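Local coordinates for protein endoglucanase (Acetivibrio cellulolyticus, PDB 5NRM) that binds the dockerin of a cellulosomal enzyme through this type I cohesin domain of a scaffoldin, a larger protein that probably also hydrolyses cellulose, at residues Ser16-Ile27 / Thr90-Ile101; Ile56-Gly65 / Leu77-Ile88. All blocks are in the same frame, centred on the assembly; numbering follows the deposited sequence. Where two conformers were deposited one is given.

Contact 1 of 2, residues Ser16-Ile27 / Thr90-Ile101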
loop_
_atom_site.group_PDB
_atom_site.type_symbol
_atom_site.label_atom_id
_atom_site.label_comp_id
_atom_site.label_asym_id
_atom_site.label_seq_id
_atom_site.Cartn_x
_atom_site.Cartn_y
_atom_site.Cartn_z
ATOM N N SER A 16 -9.787 -2.224 24.909
ATOM C CA SER A 16 -8.612 -3.044 24.705
ATOM C C SER A 16 -8.005 -2.751 23.351
ATOM O O SER A 16 -8.615 -2.152 22.451
ATOM C CB SER A 16 -8.982 -4.524 24.729
ATOM O OG SER A 16 -9.375 -4.939 26.034
ATOM N N SER A 17 -6.781 -3.220 23.172
ATOM C CA SER A 17 -6.117 -3.090 21.889
ATOM C C SER A 17 -6.443 -4.300 21.063
ATOM O O SER A 17 -6.831 -5.369 21.581
ATOM C CB SER A 17 -4.615 -2.966 22.135
ATOM O OG SER A 17 -4.157 -4.158 22.721
ATOM N N VAL A 18 -6.284 -4.164 19.758
ATOM C CA VAL A 18 -6.543 -5.264 18.809
ATOM C C VAL A 18 -5.668 -5.097 17.570
ATOM O O VAL A 18 -5.323 -4.000 17.180
ATOM C CB VAL A 18 -8.050 -5.205 18.395
ATOM C CG1 VAL A 18 -8.362 -3.950 17.604
ATOM C CG2 VAL A 18 -8.539 -6.456 17.662
ATOM N N VAL A 19 -5.305 -6.221 16.969
ATOM C CA VAL A 19 -4.550 -6.260 15.713
ATOM C C VAL A 19 -5.488 -6.798 14.647
ATOM O O VAL A 19 -6.188 -7.828 14.827
ATOM C CB VAL A 19 -3.281 -7.132 15.831
ATOM C CG1 VAL A 19 -2.493 -7.128 14.530
ATOM C CG2 VAL A 19 -2.446 -6.604 16.980
ATOM N N VAL A 20 -5.506 -6.131 13.493
ATOM C CA VAL A 20 -6.326 -6.529 12.317
ATOM C C VAL A 20 -5.384 -6.844 11.154
ATOM O O VAL A 20 -4.736 -5.911 10.645
ATOM C CB VAL A 20 -7.280 -5.405 11.905
ATOM C CG1 VAL A 20 -8.092 -5.882 10.710
ATOM C CG2 VAL A 20 -8.230 -5.047 13.073
ATOM N N PRO A 21 -5.222 -8.123 10.855
ATOM C CA PRO A 21 -4.327 -8.514 9.744
ATOM C C PRO A 21 -4.997 -8.219 8.402
ATOM O O PRO A 21 -6.214 -8.393 8.189
ATOM C CB PRO A 21 -4.098 -10.003 10.000
ATOM C CG PRO A 21 -4.410 -10.222 11.451
ATOM C CD PRO A 21 -5.531 -9.294 11.713
ATOM N N VAL A 22 -4.148 -7.771 7.460
ATOM C CA VAL A 22 -4.465 -7.631 6.025
ATOM C C VAL A 22 -3.608 -8.621 5.275
ATOM O O VAL A 22 -2.377 -8.679 5.477
ATOM C CB VAL A 22 -4.145 -6.191 5.546
ATOM C CG1 VAL A 22 -4.467 -6.050 4.075
ATOM C CG2 VAL A 22 -4.856 -5.132 6.367
ATOM N N LYS A 23 -4.248 -9.457 4.476
ATOM C CA LYS A 23 -3.580 -10.652 3.921
ATOM C C LYS A 23 -3.652 -10.645 2.390
ATOM O O LYS A 23 -4.567 -10.034 1.790
ATOM C CB LYS A 23 -4.253 -11.893 4.421
ATOM C CG LYS A 23 -4.158 -12.064 5.927
ATOM C CD LYS A 23 -4.977 -13.253 6.422
ATOM C CE LYS A 23 -4.051 -14.411 6.523
ATOM N NZ LYS A 23 -4.782 -15.574 7.001
ATOM N N LEU A 24 -2.675 -11.351 1.794
ATOM C CA LEU A 24 -2.665 -11.690 0.372
ATOM C C LEU A 24 -2.727 -13.176 0.269
ATOM O O LEU A 24 -2.097 -13.932 1.043
ATOM C CB LEU A 24 -1.412 -11.183 -0.289
ATOM C CG LEU A 24 -1.175 -9.714 -0.224
ATOM C CD1 LEU A 24 0.085 -9.374 -1.018
ATOM C CD2 LEU A 24 -2.363 -8.888 -0.749
ATOM N N SER A 25 -3.494 -13.634 -0.716
ATOM C CA SER A 25 -3.512 -15.037 -1.064
ATOM C C SER A 25 -3.561 -15.191 -2.570
ATOM O O SER A 25 -4.022 -14.301 -3.267
ATOM C CB SER A 25 -4.677 -15.790 -0.401
ATOM O OG SER A 25 -5.893 -15.514 -1.077
ATOM N N GLY A 26 -3.055 -16.319 -3.022
ATOM C CA GLY A 26 -2.978 -16.593 -4.461
ATOM C C GLY A 26 -1.910 -15.841 -5.200
ATOM O O GLY A 26 -2.024 -15.585 -6.421
ATOM N N ILE A 27 -0.849 -15.464 -4.492
ATOM C CA ILE A 27 0.323 -14.870 -5.155
ATOM C C ILE A 27 0.853 -15.932 -6.077
ATOM O O ILE A 27 0.995 -17.095 -5.685
ATOM C CB ILE A 27 1.381 -14.477 -4.131
ATOM C CG1 ILE A 27 0.831 -13.334 -3.283
ATOM C CG2 ILE A 27 2.661 -14.030 -4.797
ATOM C CD1 ILE A 27 1.682 -12.941 -2.084
ATOM N N THR A 90 5.168 -15.450 -0.859
ATOM C CA THR A 90 4.422 -16.332 0.034
ATOM C C THR A 90 3.148 -15.654 0.477
ATOM O O THR A 90 3.129 -14.499 0.837
ATOM C CB THR A 90 5.310 -16.614 1.268
ATOM O OG1 THR A 90 6.464 -17.303 0.767
ATOM C CG2 THR A 90 4.587 -17.505 2.278
ATOM N N ASP A 91 2.072 -16.411 0.403
ATOM C CA ASP A 91 0.806 -15.952 0.885
ATOM C C ASP A 91 0.834 -15.810 2.410
ATOM O O ASP A 91 1.480 -16.604 3.108
ATOM C CB ASP A 91 -0.305 -16.955 0.520
ATOM C CG ASP A 91 -0.624 -17.034 -0.976
ATOM O OD1 ASP A 91 -0.165 -16.148 -1.670
ATOM O OD2 ASP A 91 -1.418 -17.995 -1.374
ATOM N N GLY A 92 0.058 -14.857 2.912
ATOM C CA GLY A 92 -0.039 -14.652 4.345
ATOM C C GLY A 92 -0.349 -13.219 4.668
ATOM O O GLY A 92 -0.948 -12.483 3.886
ATOM N N VAL A 93 0.077 -12.814 5.855
ATOM C CA VAL A 93 -0.192 -11.521 6.383
ATOM C C VAL A 93 0.784 -10.543 5.736
ATOM O O VAL A 93 2.008 -10.669 5.803
ATOM C CB VAL A 93 -0.087 -11.480 7.960
ATOM C CG1 VAL A 93 -0.370 -10.085 8.426
ATOM C CG2 VAL A 93 -1.070 -12.420 8.571
ATOM N N PHE A 94 0.182 -9.536 5.139
ATOM C CA PHE A 94 0.893 -8.410 4.506
ATOM C C PHE A 94 1.039 -7.184 5.399
ATOM O O PHE A 94 2.032 -6.473 5.326
ATOM C CB PHE A 94 0.110 -8.018 3.208
ATOM C CG PHE A 94 0.723 -6.854 2.438
ATOM C CD1 PHE A 94 1.860 -7.039 1.641
ATOM C CD2 PHE A 94 0.142 -5.649 2.450
ATOM C CE1 PHE A 94 2.345 -5.954 0.924
ATOM C CE2 PHE A 94 0.655 -4.559 1.770
ATOM C CZ PHE A 94 1.721 -4.721 0.963
ATOM N N ALA A 95 0.029 -6.872 6.202
ATOM C CA ALA A 95 0.103 -5.770 7.183
ATOM C C ALA A 95 -0.653 -6.155 8.424
ATOM O O ALA A 95 -1.706 -6.804 8.333
ATOM C CB ALA A 95 -0.467 -4.486 6.630
ATOM N N ASN A 96 -0.160 -5.708 9.572
ATOM C CA ASN A 96 -0.887 -5.789 10.878
ATOM C C ASN A 96 -1.246 -4.382 11.297
ATOM O O ASN A 96 -0.316 -3.576 11.513
ATOM C CB ASN A 96 0.013 -6.482 11.905
ATOM C CG ASN A 96 0.231 -7.946 11.544
ATOM O OD1 ASN A 96 1.421 -8.399 11.276
ATOM N ND2 ASN A 96 -0.836 -8.686 11.530
ATOM N N LEU A 97 -2.536 -4.112 11.456
ATOM C CA LEU A 97 -3.009 -2.825 11.806
ATOM C C LEU A 97 -3.317 -2.871 13.306
ATOM O O LEU A 97 -4.138 -3.663 13.731
ATOM C CB LEU A 97 -4.221 -2.475 10.973
ATOM C CG LEU A 97 -4.061 -2.556 9.453
ATOM C CD1 LEU A 97 -5.436 -2.212 8.831
ATOM C CD2 LEU A 97 -2.912 -1.667 8.956
ATOM N N ASN A 98 -2.708 -1.981 14.047
ATOM C CA ASN A 98 -2.882 -1.930 15.512
ATOM C C ASN A 98 -3.769 -0.773 15.948
ATOM O O ASN A 98 -3.481 0.383 15.669
ATOM C CB ASN A 98 -1.512 -1.799 16.176
ATOM C CG ASN A 98 -0.558 -2.861 15.725
ATOM O OD1 ASN A 98 -0.867 -4.033 15.903
ATOM N ND2 ASN A 98 0.627 -2.468 15.236
ATOM N N PHE A 99 -4.922 -1.103 16.519
ATOM C CA PHE A 99 -5.862 -0.151 17.054
ATOM C C PHE A 99 -6.038 -0.309 18.567
ATOM O O PHE A 99 -5.890 -1.388 19.105
ATOM C CB PHE A 99 -7.235 -0.436 16.413
ATOM C CG PHE A 99 -7.261 -0.267 14.912
ATOM C CD1 PHE A 99 -7.373 0.996 14.331
ATOM C CD2 PHE A 99 -7.124 -1.397 14.098
ATOM C CE1 PHE A 99 -7.452 1.080 12.928
ATOM C CE2 PHE A 99 -7.220 -1.304 12.741
ATOM C CZ PHE A 99 -7.325 -0.046 12.159
ATOM N N ASN A 100 -6.518 0.762 19.220
ATOM C CA ASN A 100 -7.183 0.672 20.505
ATOM C C ASN A 100 -8.691 0.804 20.221
ATOM O O ASN A 100 -9.094 1.676 19.454
ATOM C CB ASN A 100 -6.723 1.803 21.385
ATOM C CG ASN A 100 -5.323 1.629 21.923
ATOM O OD1 ASN A 100 -4.824 0.515 22.076
ATOM N ND2 ASN A 100 -4.656 2.734 22.147
ATOM N N ILE A 101 -9.500 -0.087 20.783
ATOM C CA ILE A 101 -10.899 -0.032 20.671
ATOM C C ILE A 101 -11.414 0.953 21.686
ATOM O O ILE A 101 -11.191 0.756 22.906
ATOM C CB ILE A 101 -11.531 -1.424 20.899
ATOM C CG1 ILE A 101 -10.959 -2.458 19.936
ATOM C CG2 ILE A 101 -13.046 -1.329 20.674
ATOM C CD1 ILE A 101 -11.279 -3.889 20.257
#
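Val18, Val20, Val22 and Leu24 pair with Phe99, Leu97, Ala95 and Gly92, two antiparallel backbone bonds to each pair, and Ile101 N to Ser16 O adds one at the end. The regular alternation breaks at Val22, whose O takes two donors, Phe94 N at 2.7 Å and Ala95 N at 3.1 Å. This classic beta bulge shifts the register by one residue.

Strands 17-25 and 92-101 are neighbours in a sheet of the cohesin jelly-roll sandwich, flanked by strands 4-12 and 46-53. On the interior side, Val20 CG2 leans on the Phe99 ring, 3.9 Å from CE2, and Val22 CG2 meets Leu97 CD1 at the same distance. Val18 CG1 reaches Ile101 CG1 at 3.8 Å, the side chains at about a right angle.

On the outer face, Val19 and Asn98 lie alongside each other; CG1 anti to N (chi1 -178°) puts Val19 CG2 against Asn98 OD1 (3.2 Å), while Asn98 ND2 is bound by Ser50 and Asp52. Past Ser25, where strand 17-25 ends, the Asp91 carboxylate receives two successive peptide N-H groups. Ile27 N meets the syn lone pair of Asp91 OD1 (3.0 Å), whereas Gly26 N approaches Asp91 OD2 from above the carboxylate plane (2.9 Å).

Contact 2 of 2, residues Ile56-Gly65 / Leu77-Ile88; sequences IVTNPGVNFG and LFLDYTMSTGYI
Val62 lies against the Tyr81 ring, with its carbonyl O over one face, 3.4 Å above the plane and offset toward the rim. Val62 CG1 makes a CH-pi contact with the Tyr81 ring, 3.9 Å from its centroid and 27° off the normal. Leu79 O sits at the edge of this ring, in plane, and Phe52 of the dockerin chain meets it edge-to-face. Phe78 carries Ile88 CD1 over the centre of one face, and at its edge, in the ring plane, sit Thr58 OG1 and Gly86 O.

Thr58 OG1 donates to Gly86 O at 2.7 Å; a chi1 of 52°, with OG1 between the backbone N and carbonyl carbon, aims it there. Here a short helix, 60-63, runs into the first strand of the hairpin 64-70/73-79, whose open end is tied by Leu79 N to Asn63 O (3.0 Å) and by reciprocal backbone bonds between Gly65 and Leu77.

Asn63 OD1 accepts from Tyr81 N at 3.1 Å, with the donor well above the carbonyl plane, and a water connects Asn63 ND2 to Asp80 OD1. Asp80 forms an Asx turn through Thr82 N, and its OD2 takes Ser84 N and Gly86 N from opposite faces.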
loop_
_atom_site.group_PDB
_atom_site.type_symbol
_atom_site.label_atom_id
_atom_site.label_comp_id
_atom_site.label_asym_id
_atom_site.label_seq_id
_atom_site.Cartn_x
_atom_site.Cartn_y
_atom_site.Cartn_z
ATOM N N ILE A 56 5.082 -11.774 5.419
ATOM C CA ILE A 56 5.446 -12.092 4.052
ATOM C C ILE A 56 6.263 -10.980 3.390
ATOM O O ILE A 56 6.754 -11.177 2.263
ATOM C CB ILE A 56 4.186 -12.380 3.188
ATOM C CG1 ILE A 56 3.437 -11.096 2.787
ATOM C CG2 ILE A 56 3.342 -13.472 3.902
ATOM C CD1 ILE A 56 2.145 -11.317 2.013
ATOM N N VAL A 57 6.372 -9.809 4.027
ATOM C CA VAL A 57 7.003 -8.677 3.445
ATOM C C VAL A 57 8.529 -8.755 3.501
ATOM O O VAL A 57 9.140 -8.974 4.541
ATOM C CB VAL A 57 6.456 -7.364 4.092
ATOM C CG1 VAL A 57 7.171 -6.079 3.586
ATOM C CG2 VAL A 57 4.956 -7.235 3.892
ATOM N N THR A 58 9.188 -8.548 2.344
ATOM C CA THR A 58 10.625 -8.478 2.261
ATOM C C THR A 58 11.146 -7.132 2.773
ATOM O O THR A 58 10.526 -6.119 2.588
ATOM C CB THR A 58 11.102 -8.699 0.827
ATOM O OG1 THR A 58 10.377 -7.789 -0.017
ATOM C CG2 THR A 58 10.803 -10.177 0.398
ATOM N N ASN A 59 12.272 -7.205 3.467
ATOM C CA ASN A 59 13.040 -6.029 3.923
ATOM C C ASN A 59 12.142 -4.841 4.253
ATOM O O ASN A 59 12.295 -3.758 3.651
ATOM C CB ASN A 59 14.032 -5.673 2.835
ATOM C CG ASN A 59 15.211 -4.852 3.329
ATOM O OD1 ASN A 59 15.502 -4.854 4.505
ATOM N ND2 ASN A 59 15.910 -4.178 2.409
ATOM N N PRO A 60 11.227 -5.014 5.218
ATOM C CA PRO A 60 10.197 -3.977 5.432
ATOM C C PRO A 60 10.714 -2.618 5.878
ATOM O O PRO A 60 10.045 -1.600 5.619
ATOM C CB PRO A 60 9.302 -4.560 6.498
ATOM C CG PRO A 60 10.065 -5.685 7.070
ATOM C CD PRO A 60 11.014 -6.205 6.077
ATOM N N GLY A 61 11.880 -2.592 6.521
ATOM C CA GLY A 61 12.468 -1.313 6.888
ATOM C C GLY A 61 12.777 -0.439 5.701
ATOM O O GLY A 61 12.896 0.763 5.832
ATOM N N VAL A 62 13.054 -1.041 4.548
ATOM C CA VAL A 62 13.226 -0.328 3.287
ATOM C C VAL A 62 11.975 -0.282 2.418
ATOM O O VAL A 62 11.660 0.750 1.844
ATOM C CB VAL A 62 14.375 -0.958 2.536
ATOM C CG1 VAL A 62 14.560 -0.367 1.135
ATOM C CG2 VAL A 62 15.655 -0.889 3.341
ATOM N N ASN A 63 11.294 -1.414 2.316
ATOM C CA ASN A 63 10.333 -1.619 1.225
ATOM C C ASN A 63 8.938 -1.244 1.547
ATOM O O ASN A 63 8.117 -1.131 0.638
ATOM C CB ASN A 63 10.312 -3.104 0.874
ATOM C CG ASN A 63 11.587 -3.584 0.170
ATOM O OD1 ASN A 63 12.429 -2.783 -0.272
ATOM N ND2 ASN A 63 11.665 -4.870 -0.019
ATOM N N PHE A 64 8.599 -1.081 2.814
ATOM C CA PHE A 64 7.206 -0.998 3.230
ATOM C C PHE A 64 6.886 0.225 4.013
ATOM O O PHE A 64 7.628 0.570 4.982
ATOM C CB PHE A 64 6.922 -2.247 4.084
ATOM C CG PHE A 64 5.486 -2.385 4.559
ATOM C CD1 PHE A 64 4.543 -3.165 3.860
ATOM C CD2 PHE A 64 5.100 -1.822 5.799
ATOM C CE1 PHE A 64 3.263 -3.310 4.341
ATOM C CE2 PHE A 64 3.784 -1.971 6.248
ATOM C CZ PHE A 64 2.900 -2.698 5.519
ATOM N N GLY A 65 5.752 0.813 3.762
ATOM C CA GLY A 65 5.275 1.892 4.589
ATOM C C GLY A 65 3.764 1.890 4.756
ATOM O O GLY A 65 3.015 1.521 3.843
ATOM N N LEU A 77 1.906 1.125 1.243
ATOM C CA LEU A 77 2.775 1.108 0.093
ATOM C C LEU A 77 3.835 0.019 0.286
ATOM O O LEU A 77 4.480 -0.044 1.362
ATOM C CB LEU A 77 3.496 2.471 -0.028
ATOM C CG LEU A 77 4.496 2.587 -1.191
ATOM C CD1 LEU A 77 3.813 2.540 -2.515
ATOM C CD2 LEU A 77 5.158 3.950 -1.080
ATOM N N PHE A 78 4.142 -0.734 -0.755
ATOM C CA PHE A 78 5.235 -1.691 -0.785
ATOM C C PHE A 78 5.949 -1.601 -2.145
ATOM O O PHE A 78 5.295 -1.494 -3.198
ATOM C CB PHE A 78 4.750 -3.153 -0.588
ATOM C CG PHE A 78 5.780 -4.193 -0.863
ATOM C CD1 PHE A 78 6.821 -4.512 0.069
ATOM C CD2 PHE A 78 5.807 -4.820 -2.082
ATOM C CE1 PHE A 78 7.783 -5.436 -0.246
ATOM C CE2 PHE A 78 6.775 -5.790 -2.408
ATOM C CZ PHE A 78 7.800 -6.072 -1.503
ATOM N N LEU A 79 7.285 -1.700 -2.138
ATOM C CA LEU A 79 8.044 -1.931 -3.346
ATOM C C LEU A 79 9.276 -2.730 -3.025
ATOM O O LEU A 79 9.958 -2.434 -2.020
ATOM C CB LEU A 79 8.474 -0.529 -3.883
ATOM C CG LEU A 79 9.352 -0.557 -5.161
ATOM C CD1 LEU A 79 8.601 -1.112 -6.382
ATOM C CD2 LEU A 79 9.943 0.795 -5.459
ATOM N N ASP A 80 9.608 -3.667 -3.879
ATOM C CA ASP A 80 10.930 -4.306 -3.832
ATOM C C ASP A 80 11.964 -3.343 -4.310
ATOM O O ASP A 80 12.146 -3.221 -5.505
ATOM C CB ASP A 80 10.973 -5.597 -4.677
ATOM C CG ASP A 80 12.358 -6.179 -4.805
ATOM O OD1 ASP A 80 13.234 -5.737 -4.003
ATOM O OD2 ASP A 80 12.561 -6.973 -5.752
ATOM N N TYR A 81 12.608 -2.609 -3.399
ATOM C CA TYR A 81 13.539 -1.542 -3.820
ATOM C C TYR A 81 14.686 -2.150 -4.632
ATOM O O TYR A 81 15.290 -1.392 -5.398
ATOM C CB TYR A 81 14.145 -0.826 -2.614
ATOM C CG TYR A 81 13.340 0.361 -2.129
ATOM C CD1 TYR A 81 11.948 0.298 -1.998
ATOM C CD2 TYR A 81 13.939 1.546 -1.837
ATOM C CE1 TYR A 81 11.224 1.373 -1.531
ATOM C CE2 TYR A 81 13.214 2.619 -1.330
ATOM C CZ TYR A 81 11.861 2.539 -1.201
ATOM O OH TYR A 81 11.063 3.563 -0.725
ATOM N N THR A 82 14.981 -3.448 -4.520
ATOM C CA THR A 82 16.006 -4.017 -5.359
ATOM C C THR A 82 15.572 -4.168 -6.829
ATOM O O THR A 82 16.418 -4.398 -7.710
ATOM C CB THR A 82 16.536 -5.390 -4.892
ATOM O OG1 THR A 82 15.606 -6.427 -5.168
ATOM C CG2 THR A 82 16.903 -5.357 -3.392
ATOM N N MET A 83 14.276 -4.231 -7.043
ATOM C CA MET A 83 13.670 -4.509 -8.370
ATOM C C MET A 83 14.315 -5.755 -8.975
ATOM O O MET A 83 14.613 -5.794 -10.189
ATOM C CB MET A 83 13.762 -3.287 -9.291
ATOM C CG MET A 83 13.008 -2.056 -8.780
ATOM S SD MET A 83 11.237 -2.319 -8.982
ATOM C CE MET A 83 11.011 -2.537 -10.689
ATOM N N SER A 84 14.507 -6.796 -8.177
ATOM C CA SER A 84 15.211 -7.965 -8.650
ATOM C C SER A 84 14.773 -9.237 -7.986
ATOM O O SER A 84 13.945 -9.959 -8.501
ATOM C CB SER A 84 16.722 -7.743 -8.521
ATOM O OG SER A 84 17.370 -8.946 -8.857
ATOM N N THR A 85 15.204 -9.501 -6.781
ATOM C CA THR A 85 14.799 -10.787 -6.172
ATOM C C THR A 85 14.152 -10.585 -4.831
ATOM O O THR A 85 14.055 -11.480 -4.019
ATOM C CB THR A 85 16.026 -11.632 -5.941
ATOM O OG1 THR A 85 16.955 -10.797 -5.207
ATOM C CG2 THR A 85 16.595 -12.099 -7.331
ATOM N N GLY A 86 13.658 -9.382 -4.608
ATOM C CA GLY A 86 12.998 -9.027 -3.340
ATOM C C GLY A 86 11.488 -9.023 -3.372
ATOM O O GLY A 86 10.794 -8.379 -2.572
ATOM N N TYR A 87 10.902 -9.624 -4.406
ATOM C CA TYR A 87 9.459 -9.719 -4.459
ATOM C C TYR A 87 8.931 -10.664 -3.364
ATOM O O TYR A 87 9.628 -11.555 -2.880
ATOM C CB TYR A 87 8.915 -10.140 -5.825
ATOM C CG TYR A 87 9.578 -11.300 -6.459
ATOM C CD1 TYR A 87 10.746 -11.121 -7.191
ATOM C CD2 TYR A 87 9.103 -12.577 -6.275
ATOM C CE1 TYR A 87 11.395 -12.208 -7.776
ATOM C CE2 TYR A 87 9.722 -13.651 -6.841
ATOM C CZ TYR A 87 10.855 -13.480 -7.572
ATOM O OH TYR A 87 11.418 -14.626 -8.088
ATOM N N ILE A 88 7.666 -10.419 -3.026
ATOM C CA ILE A 88 6.925 -11.225 -2.022
ATOM C C ILE A 88 6.465 -12.438 -2.758
ATOM O O ILE A 88 5.920 -12.370 -3.857
ATOM C CB ILE A 88 5.734 -10.442 -1.429
ATOM C CG1 ILE A 88 6.197 -9.241 -0.670
ATOM C CG2 ILE A 88 4.848 -11.398 -0.636
ATOM C CD1 ILE A 88 5.134 -8.260 -0.377
HETATM O O HOH W 1 14.000 -6.072 -1.365
#

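The two contacts have their centres about 17 Å apart, yet they meet where the end of strand 92-101 nearer the bulge passes residues 56-65. Val93 O and Ile56 N, 3.3 Å apart, probably form a hydrogen bond, and Phe94 O packs on Val57 CG2 at 3.3 Å. The Phe94 ring of contact 1 joins them further, meeting Phe64 edge-to-face and touching Val57, Phe78 and Ile88 of contact 2. Their roles in the complex differ. Contact 2 borders the dockerin, which bonds to Tyr81 O through its Arg20 and packs on Leu77, Leu79 and Met83, whereas contact 1 is touched by no other chain of the assembly.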